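PDB 3WKY: prophenoloxidase b from Marsupenaeus japonicus, which is the hemolymph zymogen of a type 3 copper phenoloxidase, which once activated probably hydroxylates monophenols and oxidises o-diphenols at a dicopper centre. Local coordinates for residues V168-D173 with I475-L480; H201-N206 with E220-M225; S552-T557 with S616-R621. One frame throughout, in Å; residues are numbered along the deposited sequence. Where two conformers were deposited one is given.

Contact 1. Residues V168-D173 with I475-L480; sequences VEWHSD and IKSNFL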
ATOM      1  N   VAL A 168      43.642  11.850  23.719  1.00 36.98           N
ATOM      2  CA  VAL A 168      42.296  12.272  23.356  1.00 37.44           C
ATOM      3  C   VAL A 168      41.303  11.196  23.796  1.00 39.34           C
ATOM      4  O   VAL A 168      41.652  10.013  23.842  1.00 35.47           O
ATOM      5  CB  VAL A 168      42.173  12.589  21.843  1.00 37.74           C
ATOM      6  CG1 VAL A 168      42.181  11.319  21.009  1.00 35.41           C
ATOM      7  CG2 VAL A 168      40.929  13.400  21.573  1.00 44.92           C
ATOM      8  N   GLU A 169      40.083  11.601  24.146  1.00 48.97           N
ATOM      9  CA  GLU A 169      39.069  10.642  24.576  1.00 40.22           C
ATOM     10  C   GLU A 169      37.664  10.975  24.077  1.00 51.21           C
ATOM     11  O   GLU A 169      37.404  12.094  23.634  1.00 48.93           O
ATOM     12  CB  GLU A 169      39.080  10.488  26.096  1.00 50.62           C
ATOM     13  CG  GLU A 169      38.393  11.592  26.867  1.00 61.28           C
ATOM     14  CD  GLU A 169      38.269  11.256  28.344  1.00 70.87           C
ATOM     15  OE1 GLU A 169      38.853  11.988  29.173  1.00 78.07           O
ATOM     16  OE2 GLU A 169      37.591  10.256  28.675  1.00 69.79           O
ATOM     17  N   TRP A 170      36.765   9.994  24.142  1.00 43.89           N
ATOM     18  CA  TRP A 170      35.381  10.217  23.732  0.58 45.55           C
ATOM     19  C   TRP A 170      34.394   9.379  24.524  1.00 51.35           C
ATOM     20  O   TRP A 170      34.787   8.531  25.329  1.00 47.16           O
ATOM     21  CB  TRP A 170      35.196   9.987  22.231  0.58 44.61           C
ATOM     22  CG  TRP A 170      34.763   8.610  21.825  0.58 36.24           C
ATOM     23  CD1 TRP A 170      33.486   8.181  21.619  0.58 35.59           C
ATOM     24  CD2 TRP A 170      35.614   7.497  21.534  0.58 34.73           C
ATOM     25  NE1 TRP A 170      33.488   6.862  21.232  0.58 34.54           N
ATOM     26  CE2 TRP A 170      34.783   6.420  21.169  0.58 30.98           C
ATOM     27  CE3 TRP A 170      36.999   7.307  21.549  0.58 36.59           C
ATOM     28  CZ2 TRP A 170      35.293   5.167  20.829  0.58 32.34           C
ATOM     29  CZ3 TRP A 170      37.502   6.065  21.210  0.58 35.79           C
ATOM     30  CH2 TRP A 170      36.651   5.012  20.855  0.58 30.40           C
ATOM     31  N   HIS A 171      33.110   9.653  24.303  1.00 46.98           N
ATOM     32  CA  HIS A 171      32.023   9.030  25.053  0.55 52.73           C
ATOM     33  C   HIS A 171      30.887   8.648  24.102  1.00 56.76           C
ATOM     34  O   HIS A 171      30.767   9.219  23.014  1.00 48.70           O
ATOM     35  CB  HIS A 171      31.524  10.008  26.119  0.55 53.65           C
ATOM     36  CG  HIS A 171      30.479   9.447  27.029  0.55 53.98           C
ATOM     37  ND1 HIS A 171      29.125   9.530  26.750  0.55 56.59           N
ATOM     38  CD2 HIS A 171      30.570   8.817  28.219  0.55 54.26           C
ATOM     39  CE1 HIS A 171      28.443   8.966  27.719  0.55 53.16           C
ATOM     40  NE2 HIS A 171      29.294   8.523  28.634  0.55 56.20           N
ATOM     41  N   SER A 172      30.052   7.695  24.516  1.00 54.53           N
ATOM     42  CA  SER A 172      28.933   7.226  23.691  1.00 62.84           C
ATOM     43  C   SER A 172      27.925   8.333  23.376  1.00 52.22           C
ATOM     44  O   SER A 172      27.289   8.312  22.321  1.00 56.75           O
ATOM     45  CB  SER A 172      28.225   6.038  24.354  1.00 60.44           C
ATOM     46  OG  SER A 172      27.610   6.431  25.569  1.00 60.00           O
ATOM     47  N   ASP A 173      27.808   9.307  24.279  1.00 61.16           N
ATOM     48  CA  ASP A 173      26.965  10.498  24.087  1.00 64.09           C
ATOM     49  C   ASP A 173      27.277  11.270  22.801  1.00 57.70           C
ATOM     50  O   ASP A 173      26.725  12.347  22.579  1.00 62.48           O
ATOM     51  CB  ASP A 173      27.127  11.475  25.266  1.00 64.31           C
ATOM     52  CG  ASP A 173      26.269  11.110  26.469  1.00 76.69           C
ATOM     53  OD1 ASP A 173      25.187  10.511  26.283  1.00 93.34           O
ATOM     54  OD2 ASP A 173      26.673  11.440  27.608  1.00 88.34           O
ATOM     55  N   ILE A 475      44.877   7.218  22.878  1.00 29.28           N
ATOM     56  CA  ILE A 475      43.427   7.303  22.736  1.00 31.41           C
ATOM     57  C   ILE A 475      42.759   6.566  23.884  1.00 29.48           C
ATOM     58  O   ILE A 475      43.015   5.380  24.107  1.00 25.71           O
ATOM     59  CB  ILE A 475      42.943   6.735  21.393  1.00 29.98           C
ATOM     60  CG1 ILE A 475      43.542   7.544  20.238  1.00 28.58           C
ATOM     61  CG2 ILE A 475      41.409   6.751  21.329  1.00 29.04           C
ATOM     62  CD1 ILE A 475      43.254   6.976  18.859  1.00 29.22           C
ATOM     63  N   LYS A 476      41.896   7.280  24.599  1.00 32.25           N
ATOM     64  CA  LYS A 476      41.279   6.759  25.807  1.00 34.73           C
ATOM     65  C   LYS A 476      39.771   6.677  25.629  1.00 33.98           C
ATOM     66  O   LYS A 476      39.159   7.568  25.043  1.00 36.88           O
ATOM     67  CB  LYS A 476      41.627   7.666  26.985  1.00 35.50           C
ATOM     68  CG  LYS A 476      40.863   7.370  28.269  1.00 43.76           C
ATOM     69  CD  LYS A 476      41.334   8.278  29.399  1.00 44.48           C
ATOM     70  CE  LYS A 476      40.299   8.346  30.503  1.00 46.49           C
ATOM     71  NZ  LYS A 476      40.849   8.980  31.730  1.00 66.98           N
ATOM     72  N   SER A 477      39.170   5.599  26.116  1.00 31.11           N
ATOM     73  CA  SER A 477      37.724   5.448  26.029  1.00 33.00           C
ATOM     74  C   SER A 477      37.248   4.454  27.074  1.00 35.76           C
ATOM     75  O   SER A 477      38.056   3.773  27.712  1.00 33.02           O
ATOM     76  CB  SER A 477      37.302   4.997  24.628  1.00 29.45           C
ATOM     77  OG  SER A 477      37.921   3.769  24.281  1.00 35.26           O
ATOM     78  N   ASN A 478      35.935   4.379  27.247  1.00 31.57           N
ATOM     79  CA  ASN A 478      35.347   3.533  28.281  1.00 30.75           C
ATOM     80  C   ASN A 478      34.922   2.175  27.745  1.00 31.61           C
ATOM     81  O   ASN A 478      34.468   2.064  26.607  1.00 28.32           O
ATOM     82  CB  ASN A 478      34.154   4.244  28.915  1.00 36.66           C
ATOM     83  CG  ASN A 478      34.566   5.479  29.687  1.00 45.20           C
ATOM     84  OD1 ASN A 478      35.452   5.419  30.540  1.00 43.85           O
ATOM     85  ND2 ASN A 478      33.939   6.610  29.379  1.00 50.23           N
ATOM     86  N   PHE A 479      35.068   1.150  28.576  1.00 23.90           N
ATOM     87  CA  PHE A 479      34.736  -0.218  28.196  1.00 25.59           C
ATOM     88  C   PHE A 479      33.955  -0.859  29.326  1.00 28.24           C
ATOM     89  O   PHE A 479      34.220  -0.583  30.502  1.00 24.35           O
ATOM     90  CB  PHE A 479      36.014  -1.043  28.018  1.00 27.70           C
ATOM     91  CG  PHE A 479      36.851  -0.629  26.857  1.00 32.83           C
ATOM     92  CD1 PHE A 479      37.669   0.490  26.933  1.00 30.38           C
ATOM     93  CD2 PHE A 479      36.837  -1.371  25.683  1.00 36.96           C
ATOM     94  CE1 PHE A 479      38.444   0.882  25.844  1.00 34.61           C
ATOM     95  CE2 PHE A 479      37.614  -0.992  24.596  1.00 48.19           C
ATOM     96  CZ  PHE A 479      38.423   0.136  24.679  1.00 38.58           C
ATOM     97  N   LEU A 480      33.020  -1.741  28.987  1.00 20.42           N
ATOM     98  CA  LEU A 480      32.414  -2.572  30.020  1.00 19.95           C
ATOM     99  C   LEU A 480      33.527  -3.463  30.561  1.00 17.32           C
ATOM    100  O   LEU A 480      34.427  -3.851  29.811  1.00 22.06           O
ATOM    101  CB  LEU A 480      31.296  -3.439  29.439  1.00 20.89           C
ATOM    102  CG  LEU A 480      30.458  -4.118  30.513  1.00 20.84           C
ATOM    103  CD1 LEU A 480      29.610  -3.056  31.184  1.00 23.12           C
ATOM    104  CD2 LEU A 480      29.607  -5.263  29.968  1.00 22.37           C
TER

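Contact 2. Residues H201-N206 with E220-M225; sequences HWHLSN and ELFYYM. With CUO (Cu2-o2 cluster), chain J.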
ATOM      1  N   HIS A 201      39.651 -11.395  13.774  1.00 18.09           N
ATOM      2  CA  HIS A 201      40.457 -12.586  14.036  1.00 16.42           C
ATOM      3  C   HIS A 201      39.738 -13.877  13.701  1.00 19.31           C
ATOM      4  O   HIS A 201      40.326 -14.793  13.102  1.00 17.73           O
ATOM      5  CB  HIS A 201      40.955 -12.599  15.481  1.00 16.33           C
ATOM      6  CG  HIS A 201      42.163 -11.744  15.685  1.00 19.44           C
ATOM      7  ND1 HIS A 201      43.440 -12.192  15.404  1.00 23.04           N
ATOM      8  CD2 HIS A 201      42.298 -10.470  16.123  1.00 22.79           C
ATOM      9  CE1 HIS A 201      44.307 -11.228  15.665  1.00 21.29           C
ATOM     10  NE2 HIS A 201      43.643 -10.173  16.100  1.00 24.41           N
ATOM     11  N   TRP A 202      38.465 -13.960  14.078  1.00 18.08           N
ATOM     12  CA  TRP A 202      37.732 -15.189  13.811  1.00 21.11           C
ATOM     13  C   TRP A 202      37.717 -15.488  12.321  1.00 20.47           C
ATOM     14  O   TRP A 202      37.957 -16.621  11.886  1.00 17.83           O
ATOM     15  CB  TRP A 202      36.300 -15.163  14.385  1.00 16.77           C
ATOM     16  CG  TRP A 202      35.710 -16.545  14.313  1.00 16.68           C
ATOM     17  CD1 TRP A 202      35.751 -17.513  15.292  1.00 17.46           C
ATOM     18  CD2 TRP A 202      35.093 -17.150  13.174  1.00 16.31           C
ATOM     19  NE1 TRP A 202      35.164 -18.673  14.828  1.00 16.65           N
ATOM     20  CE2 TRP A 202      34.756 -18.471  13.529  1.00 15.89           C
ATOM     21  CE3 TRP A 202      34.784 -16.696  11.881  1.00 17.64           C
ATOM     22  CZ2 TRP A 202      34.123 -19.349  12.637  1.00 15.58           C
ATOM     23  CZ3 TRP A 202      34.157 -17.566  10.998  1.00 18.86           C
ATOM     24  CH2 TRP A 202      33.829 -18.874  11.381  1.00 17.32           C
ATOM     25  N   HIS A 203      37.423 -14.473  11.517  1.00 15.38           N
ATOM     26  CA  HIS A 203      37.292 -14.709  10.096  1.00 16.01           C
ATOM     27  C   HIS A 203      38.619 -14.888   9.383  1.00 18.25           C
ATOM     28  O   HIS A 203      38.656 -15.428   8.284  1.00 18.66           O
ATOM     29  CB  HIS A 203      36.471 -13.610   9.439  1.00 18.09           C
ATOM     30  CG  HIS A 203      35.008 -13.785   9.659  1.00 14.78           C
ATOM     31  ND1 HIS A 203      34.260 -14.694   8.947  1.00 18.89           N
ATOM     32  CD2 HIS A 203      34.162 -13.191  10.531  1.00 17.41           C
ATOM     33  CE1 HIS A 203      33.007 -14.645   9.361  1.00 18.33           C
ATOM     34  NE2 HIS A 203      32.927 -13.746  10.322  1.00 17.25           N
ATOM     35  N   LEU A 204      39.696 -14.432  10.003  1.00 18.14           N
ATOM     36  CA  LEU A 204      41.005 -14.618   9.389  1.00 18.20           C
ATOM     37  C   LEU A 204      41.654 -15.911   9.875  1.00 18.57           C
ATOM     38  O   LEU A 204      42.544 -16.454   9.212  1.00 22.60           O
ATOM     39  CB  LEU A 204      41.885 -13.384   9.594  1.00 18.38           C
ATOM     40  CG  LEU A 204      41.421 -12.211   8.713  1.00 19.78           C
ATOM     41  CD1 LEU A 204      42.169 -10.932   9.041  1.00 22.00           C
ATOM     42  CD2 LEU A 204      41.572 -12.546   7.232  1.00 22.26           C
ATOM     43  N   SER A 205      41.186 -16.416  11.018  1.00 18.09           N
ATOM     44  CA  SER A 205      41.579 -17.744  11.485  1.00 18.22           C
ATOM     45  C   SER A 205      40.772 -18.818  10.765  1.00 21.36           C
ATOM     46  O   SER A 205      41.279 -19.901  10.468  1.00 19.00           O
ATOM     47  CB  SER A 205      41.344 -17.856  12.988  1.00 19.03           C
ATOM     48  OG  SER A 205      41.799 -19.106  13.483  1.00 25.26           O
ATOM     49  N   ASN A 206      39.507 -18.509  10.477  1.00 17.18           N
ATOM     50  CA  ASN A 206      38.609 -19.472   9.841  1.00 17.05           C
ATOM     51  C   ASN A 206      37.942 -18.938   8.580  1.00 18.79           C
ATOM     52  O   ASN A 206      36.713 -18.937   8.491  1.00 18.21           O
ATOM     53  CB  ASN A 206      37.526 -19.883  10.830  1.00 17.25           C
ATOM     54  CG  ASN A 206      38.097 -20.588  12.022  1.00 23.05           C
ATOM     55  OD1 ASN A 206      38.562 -21.717  11.903  1.00 20.76           O
ATOM     56  ND2 ASN A 206      38.103 -19.919  13.173  1.00 19.76           N
ATOM     57  N   GLU A 220      30.525 -25.726  11.160  1.00 14.50           N
ATOM     58  CA  GLU A 220      29.901 -25.812  12.460  1.00 14.48           C
ATOM     59  C   GLU A 220      30.423 -24.719  13.395  1.00 16.75           C
ATOM     60  O   GLU A 220      29.666 -24.156  14.202  1.00 15.63           O
ATOM     61  CB  GLU A 220      30.126 -27.209  13.067  1.00 13.41           C
ATOM     62  CG  GLU A 220      29.543 -27.350  14.451  1.00 15.72           C
ATOM     63  CD  GLU A 220      29.745 -28.742  14.995  1.00 18.14           C
ATOM     64  OE1 GLU A 220      30.448 -29.528  14.312  1.00 21.21           O
ATOM     65  OE2 GLU A 220      29.188 -29.054  16.077  1.00 18.14           O
ATOM     66  N   LEU A 221      31.713 -24.408  13.293  1.00 14.30           N
ATOM     67  CA  LEU A 221      32.290 -23.356  14.122  1.00 14.60           C
ATOM     68  C   LEU A 221      31.725 -21.993  13.734  1.00 15.58           C
ATOM     69  O   LEU A 221      31.542 -21.133  14.594  1.00 16.87           O
ATOM     70  CB  LEU A 221      33.817 -23.342  13.996  1.00 16.84           C
ATOM     71  CG  LEU A 221      34.592 -22.584  15.076  1.00 21.34           C
ATOM     72  CD1 LEU A 221      34.552 -23.311  16.431  1.00 21.93           C
ATOM     73  CD2 LEU A 221      36.042 -22.368  14.636  1.00 23.81           C
ATOM     74  N   PHE A 222      31.479 -21.798  12.435  1.00 13.90           N
ATOM     75  CA  PHE A 222      30.795 -20.585  11.969  1.00 15.43           C
ATOM     76  C   PHE A 222      29.460 -20.438  12.705  1.00 15.05           C
ATOM     77  O   PHE A 222      29.191 -19.403  13.326  1.00 15.96           O
ATOM     78  CB  PHE A 222      30.593 -20.630  10.462  1.00 16.22           C
ATOM     79  CG  PHE A 222      29.734 -19.512   9.939  1.00 15.12           C
ATOM     80  CD1 PHE A 222      30.218 -18.220   9.901  1.00 16.90           C
ATOM     81  CD2 PHE A 222      28.436 -19.762   9.509  1.00 20.28           C
ATOM     82  CE1 PHE A 222      29.424 -17.173   9.431  1.00 19.05           C
ATOM     83  CE2 PHE A 222      27.632 -18.715   9.021  1.00 18.90           C
ATOM     84  CZ  PHE A 222      28.128 -17.433   8.988  1.00 16.91           C
ATOM     85  N   TYR A 223      28.642 -21.485  12.667  1.00 16.06           N
ATOM     86  CA  TYR A 223      27.412 -21.514  13.451  1.00 13.84           C
ATOM     87  C   TYR A 223      27.659 -21.202  14.922  1.00 17.26           C
ATOM     88  O   TYR A 223      26.991 -20.343  15.496  1.00 14.85           O
ATOM     89  CB  TYR A 223      26.731 -22.884  13.337  1.00 14.84           C
ATOM     90  CG  TYR A 223      25.953 -23.261  14.569  1.00 15.30           C
ATOM     91  CD1 TYR A 223      24.771 -22.599  14.903  1.00 16.16           C
ATOM     92  CD2 TYR A 223      26.388 -24.294  15.406  1.00 13.61           C
ATOM     93  CE1 TYR A 223      24.044 -22.949  16.051  1.00 18.19           C
ATOM     94  CE2 TYR A 223      25.671 -24.644  16.541  1.00 16.51           C
ATOM     95  CZ  TYR A 223      24.501 -23.975  16.857  1.00 17.81           C
ATOM     96  OH  TYR A 223      23.786 -24.330  17.984  1.00 19.38           O
ATOM     97  N   TYR A 224      28.611 -21.906  15.535  1.00 15.49           N
ATOM     98  CA  TYR A 224      28.748 -21.886  16.983  1.00 15.77           C
ATOM     99  C   TYR A 224      29.222 -20.544  17.510  1.00 15.53           C
ATOM    100  O   TYR A 224      28.686 -20.042  18.492  1.00 15.65           O
ATOM    101  CB  TYR A 224      29.707 -22.989  17.436  1.00 16.00           C
ATOM    102  CG  TYR A 224      29.719 -23.194  18.934  1.00 15.05           C
ATOM    103  CD1 TYR A 224      28.553 -23.532  19.616  1.00 17.07           C
ATOM    104  CD2 TYR A 224      30.899 -23.070  19.662  1.00 17.92           C
ATOM    105  CE1 TYR A 224      28.560 -23.752  21.004  1.00 18.21           C
ATOM    106  CE2 TYR A 224      30.914 -23.281  21.055  1.00 16.60           C
ATOM    107  CZ  TYR A 224      29.747 -23.620  21.708  1.00 19.67           C
ATOM    108  OH  TYR A 224      29.762 -23.829  23.078  1.00 19.52           O
ATOM    109  N   MET A 225      30.229 -19.955  16.871  1.00 14.84           N
ATOM    110  CA  MET A 225      30.721 -18.683  17.358  1.00 16.47           C
ATOM    111  C   MET A 225      29.611 -17.641  17.216  1.00 13.63           C
ATOM    112  O   MET A 225      29.358 -16.861  18.136  1.00 15.25           O
ATOM    113  CB  MET A 225      31.994 -18.246  16.618  1.00 13.62           C
ATOM    114  CG  MET A 225      32.548 -16.893  17.113  1.00 16.55           C
ATOM    115  SD  MET A 225      31.649 -15.435  16.460  1.00 18.50           S
ATOM    116  CE  MET A 225      32.699 -14.974  15.095  1.00 18.32           C
TER
HETATM  117 CU1  CUO J 708      31.004 -13.056  11.333  1.00 26.47          CU
HETATM  118 CU2  CUO J 708      28.224 -12.349   9.156  1.00 20.77          CU
HETATM  119  O1  CUO J 708      30.003 -13.100   9.605  1.00 34.54           O
HETATM  120  O2  CUO J 708      30.031 -11.497  10.030  1.00 28.87           O

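Contact 3. Residues S552-T557 with S616-R621; sequences SSILST and SSFCGR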
ATOM      1  N   SER A 552      39.079 -19.453  31.316  1.00 20.21           N
ATOM      2  CA  SER A 552      37.935 -19.926  30.523  1.00 21.71           C
ATOM      3  C   SER A 552      38.299 -20.388  29.118  1.00 18.06           C
ATOM      4  O   SER A 552      39.125 -19.776  28.443  1.00 21.82           O
ATOM      5  CB  SER A 552      36.868 -18.842  30.398  1.00 23.48           C
ATOM      6  OG  SER A 552      35.893 -19.269  29.463  1.00 21.22           O
ATOM      7  N   SER A 553      37.644 -21.455  28.671  1.00 18.02           N
ATOM      8  CA  SER A 553      37.844 -21.975  27.328  1.00 17.74           C
ATOM      9  C   SER A 553      37.536 -20.951  26.232  1.00 20.07           C
ATOM     10  O   SER A 553      38.028 -21.078  25.107  1.00 19.07           O
ATOM     11  CB  SER A 553      36.952 -23.192  27.126  1.00 20.04           C
ATOM     12  OG  SER A 553      35.609 -22.872  27.444  1.00 19.61           O
ATOM     13  N   ILE A 554      36.728 -19.941  26.541  1.00 16.74           N
ATOM     14  CA  ILE A 554      36.344 -18.977  25.479  1.00 18.50           C
ATOM     15  C   ILE A 554      37.404 -17.891  25.268  1.00 24.65           C
ATOM     16  O   ILE A 554      37.365 -17.151  24.282  1.00 20.75           O
ATOM     17  CB  ILE A 554      34.963 -18.330  25.723  1.00 18.33           C
ATOM     18  CG1 ILE A 554      35.041 -17.313  26.866  1.00 17.45           C
ATOM     19  CG2 ILE A 554      33.881 -19.420  25.956  1.00 15.96           C
ATOM     20  CD1 ILE A 554      33.712 -16.614  27.174  1.00 23.55           C
ATOM     21  N   LEU A 555      38.357 -17.807  26.189  1.00 18.56           N
ATOM     22  CA  LEU A 555      39.463 -16.855  26.080  1.00 18.02           C
ATOM     23  C   LEU A 555      40.678 -17.538  25.452  1.00 25.63           C
ATOM     24  O   LEU A 555      40.777 -18.764  25.464  1.00 24.86           O
ATOM     25  CB  LEU A 555      39.830 -16.322  27.469  1.00 21.15           C
ATOM     26  CG  LEU A 555      38.684 -15.682  28.256  1.00 20.29           C
ATOM     27  CD1 LEU A 555      39.117 -15.305  29.672  1.00 24.59           C
ATOM     28  CD2 LEU A 555      38.155 -14.441  27.502  1.00 18.50           C
ATOM     29  N   SER A 556      41.596 -16.757  24.892  1.00 22.59           N
ATOM     30  CA  SER A 556      42.850 -17.328  24.404  1.00 25.08           C
ATOM     31  C   SER A 556      43.815 -17.409  25.595  1.00 32.75           C
ATOM     32  O   SER A 556      43.408 -17.741  26.702  1.00 35.39           O
ATOM     33  CB  SER A 556      43.450 -16.457  23.300  1.00 24.12           C
ATOM     34  OG  SER A 556      43.728 -15.160  23.787  1.00 26.65           O
ATOM     35  N   THR A 557      45.080 -17.075  25.373  1.00 44.54           N
ATOM     36  CA  THR A 557      46.053 -17.045  26.465  1.00 52.12           C
ATOM     37  C   THR A 557      46.618 -15.644  26.685  1.00 52.41           C
ATOM     38  O   THR A 557      46.789 -15.204  27.824  1.00 54.90           O
ATOM     39  CB  THR A 557      47.205 -18.022  26.215  1.00 50.82           C
ATOM     40  OG1 THR A 557      47.740 -17.799  24.906  1.00 60.04           O
ATOM     41  CG2 THR A 557      46.710 -19.460  26.316  1.00 47.03           C
ATOM     42  N   SER A 616      40.999 -19.974  21.813  1.00 34.49           N
ATOM     43  CA  SER A 616      39.587 -19.854  22.206  1.00 28.81           C
ATOM     44  C   SER A 616      38.756 -20.971  21.579  1.00 24.12           C
ATOM     45  O   SER A 616      38.934 -21.296  20.406  1.00 26.59           O
ATOM     46  CB  SER A 616      39.016 -18.498  21.789  1.00 30.70           C
ATOM     47  OG  SER A 616      37.600 -18.462  21.951  1.00 27.70           O
ATOM     48  N   SER A 617      37.843 -21.554  22.353  1.00 21.56           N
ATOM     49  CA  SER A 617      36.952 -22.586  21.827  1.00 21.06           C
ATOM     50  C   SER A 617      36.051 -22.042  20.703  1.00 22.18           C
ATOM     51  O   SER A 617      35.521 -22.810  19.892  1.00 22.45           O
ATOM     52  CB  SER A 617      36.096 -23.169  22.946  1.00 24.56           C
ATOM     53  OG  SER A 617      35.398 -22.139  23.614  1.00 23.93           O
ATOM     54  N   PHE A 618      35.871 -20.728  20.662  1.00 16.62           N
ATOM     55  CA  PHE A 618      35.080 -20.117  19.584  1.00 19.41           C
ATOM     56  C   PHE A 618      35.883 -20.045  18.281  1.00 25.51           C
ATOM     57  O   PHE A 618      35.307 -19.937  17.190  1.00 22.07           O
ATOM     58  CB  PHE A 618      34.643 -18.694  19.966  1.00 17.32           C
ATOM     59  CG  PHE A 618      33.629 -18.624  21.087  1.00 18.28           C
ATOM     60  CD1 PHE A 618      32.836 -19.712  21.408  1.00 20.54           C
ATOM     61  CD2 PHE A 618      33.456 -17.441  21.797  1.00 20.64           C
ATOM     62  CE1 PHE A 618      31.892 -19.634  22.437  1.00 20.40           C
ATOM     63  CE2 PHE A 618      32.513 -17.348  22.824  1.00 16.48           C
ATOM     64  CZ  PHE A 618      31.726 -18.457  23.140  1.00 18.10           C
ATOM     65  N   CYS A 619      37.211 -20.096  18.398  1.00 19.96           N
ATOM     66  CA  CYS A 619      38.111 -19.900  17.257  0.71 21.33           C
ATOM     67  C   CYS A 619      38.694 -21.210  16.741  1.00 24.73           C
ATOM     68  O   CYS A 619      39.013 -21.346  15.555  1.00 24.01           O
ATOM     69  CB  CYS A 619      39.263 -18.973  17.654  0.71 24.36           C
ATOM     70  SG  CYS A 619      38.752 -17.335  18.226  0.71 23.82           S
ATOM     71  N   GLY A 620      38.859 -22.174  17.640  1.00 24.55           N
ATOM     72  CA  GLY A 620      39.484 -23.430  17.269  1.00 29.88           C
ATOM     73  C   GLY A 620      40.971 -23.273  16.986  1.00 27.50           C
ATOM     74  O   GLY A 620      41.538 -22.187  17.162  1.00 29.74           O
ATOM     75  N   ARG A 621      41.602 -24.367  16.559  1.00 37.42           N
ATOM     76  CA  ARG A 621      43.018 -24.370  16.196  1.00 37.71           C
ATOM     77  C   ARG A 621      43.150 -24.741  14.737  1.00 32.44           C
ATOM     78  O   ARG A 621      42.626 -25.771  14.312  1.00 39.06           O
ATOM     79  CB  ARG A 621      43.804 -25.389  17.028  1.00 46.65           C
ATOM     80  CG  ARG A 621      43.857 -25.115  18.515  1.00 53.71           C
ATOM     81  CD  ARG A 621      44.853 -26.037  19.217  1.00 69.68           C
ATOM     82  NE  ARG A 621      46.132 -25.381  19.497  1.00 82.81           N
ATOM     83  CZ  ARG A 621      47.151 -25.315  18.643  1.00 79.31           C
ATOM     84  NH1 ARG A 621      47.051 -25.863  17.439  1.00 72.88           N
ATOM     85  NH2 ARG A 621      48.272 -24.696  18.991  1.00 73.93           N
TER

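Contact 1. Residues V168-D173 with I475-L480
V168 and E169 run parallel to I475 and K476 as neighbouring strands, joined by a backbone hydrogen bond from K476 N to V168 O at 2.8 Å. V168 O also receives a CA-H...O contact from I475 CA at 3.4 Å, and E169 CA makes another to K476 O. V168 and I475 project in parallel from one face of the sheet, their CG1 atoms 4.1 Å from each other, and V168 is backed there by helix 145-160. E169 and K476 stand alongside on the opposite face. CG of K476 is anti to the backbone N (chi1 170°); from there the extended chain runs beside E169, with K476 CE 3.8 Å from E169 OE2. The charged tips remain farther apart, with K476 NZ 4.4 Å from E169 OE1, beyond a salt bridge, although the opposite charges probably attract.

This is one margin of a mixed beta sheet in which strand 165-169, from the copper-domain sequence, is an edge strand within this chain and pairs with 472-481 of the Ig-like part; strand 445-456 flanks the latter on its other side. W170 was modelled in two conformers, and in the one described S477 CB makes a CH-pi contact over a face of the six-membered ring, 3.8 Å from its centroid and 21° off the normal. I475 CG2 meets the same ring at its edge, in plane, 4.0 Å from W170 CZ3.

Contact 2. Residues H201-N206 with E220-M225
W202 is sandwiched between two very different groups: M225 CE lies over one face of the indole, and N206 ND2 over the other. The helices concerned, 193-205 and 218-239, belong to the helical core that holds the dicopper site of type 3 copper proteins. Their segments run antiparallel at 173°, with axes 11.8 Å apart, and the indole fills much of that wide gap. CB of W202 points toward the second helix, CG is anti to the backbone N (chi1 -169°), and the indole extends from there. M225 bends at chi2 and chi3, which carries its methyl group over the five-membered ring, 3.5 Å from W202 CG, in a CH-pi contact; its sulfur adds an oblique Met-aromatic approach. At the six-membered end, W202 CH2 sits 3.5 Å from F222 CA and meets the F222 ring in plane at its edge. L221 CG lies at the indole's edge, in plane, and L221 CD2 is 3.5 Å from N206 ND2. W202 NE1 and N206 ND2 both bond outside the two segments, to F618 O and C619 O. W202 CE3 also lies over the centre of the H203 imidazole, packing against a copper ligand. H203 NE2 binds the copper atom CU1 at 2.3 Å, alongside H199 and H226.

Contact 3. Residues S552-T557 with S616-R621
I554 and F618 run alongside each other in the same direction, the isoleucine leaning over one face of the phenyl ring. I554 CB stands 3.9 Å above the ring plane, displaced toward the rim. I554 CG2 comes to 3.7 Å from F618 CZ, and its line to the ring centroid is 28° off the normal, a CH-pi contact. In I554, a chi1 of 73° puts CG1 between the backbone N and the carbonyl carbon and leaves CG2 anti to that carbon, where it lies over the ring. M225 and N228 of helix 218-239, with F198 of helix 193-205, also touch F618, which therefore sits between this loop pair and the copper-domain helices.

Next to this apolar pair the serines take over the polar work. S616 OG donates to I554 O at 2.7 Å, approaching from well above the carbonyl plane, and also accepts from F618 N at 3.1 Å. One hydroxyl thus links the 552-557 loop to the turn that S616 itself heads. S617 N donates to S553 O at 2.8 Å with an N-H...O angle of 164°, a second and fairly straight link between the loops. The hydroxyls of S553 and S617 do not bond each other, their OG atoms being 3.9 Å apart; both instead bond E529 OE2, so one carboxylate oxygen bridges the two loops.

Each loop is folded by its own serine as well. S552 OG accepts from I554 N at 3.1 Å inside the type I beta turn S552-L555, and S616 O takes both C619 N and G620 N. C619 SG is joined to C572 SG by a disulfide, which fixes the second loop to another part of the Ig-like region. The contact thus brings together two ST turns, one headed by S552 and the other by S616, in long loops of the hemocyanin-type Ig-like domain.

Contacts 2 and 3 touch directly, their centres 11 Å apart. W202 NE1 lies 2.7 Å from F618 O and N206 ND2 2.9 Å from C619 O, both probable hydrogen bonds, while L221 CD2 packs 3.3 Å from C619 O. The loop 616-621 of the Ig-like region is thereby fastened to the copper-binding helices, with the side chain of F618 about 11 Å from the Cu2-O2 cluster, which H203 of contact 2 binds directly. Contact 1 also joins copper-domain and Ig-like sequence, but elsewhere: its centre is about 28 Å from that of contact 2 and 27 Å from that of contact 3, with no touch to either.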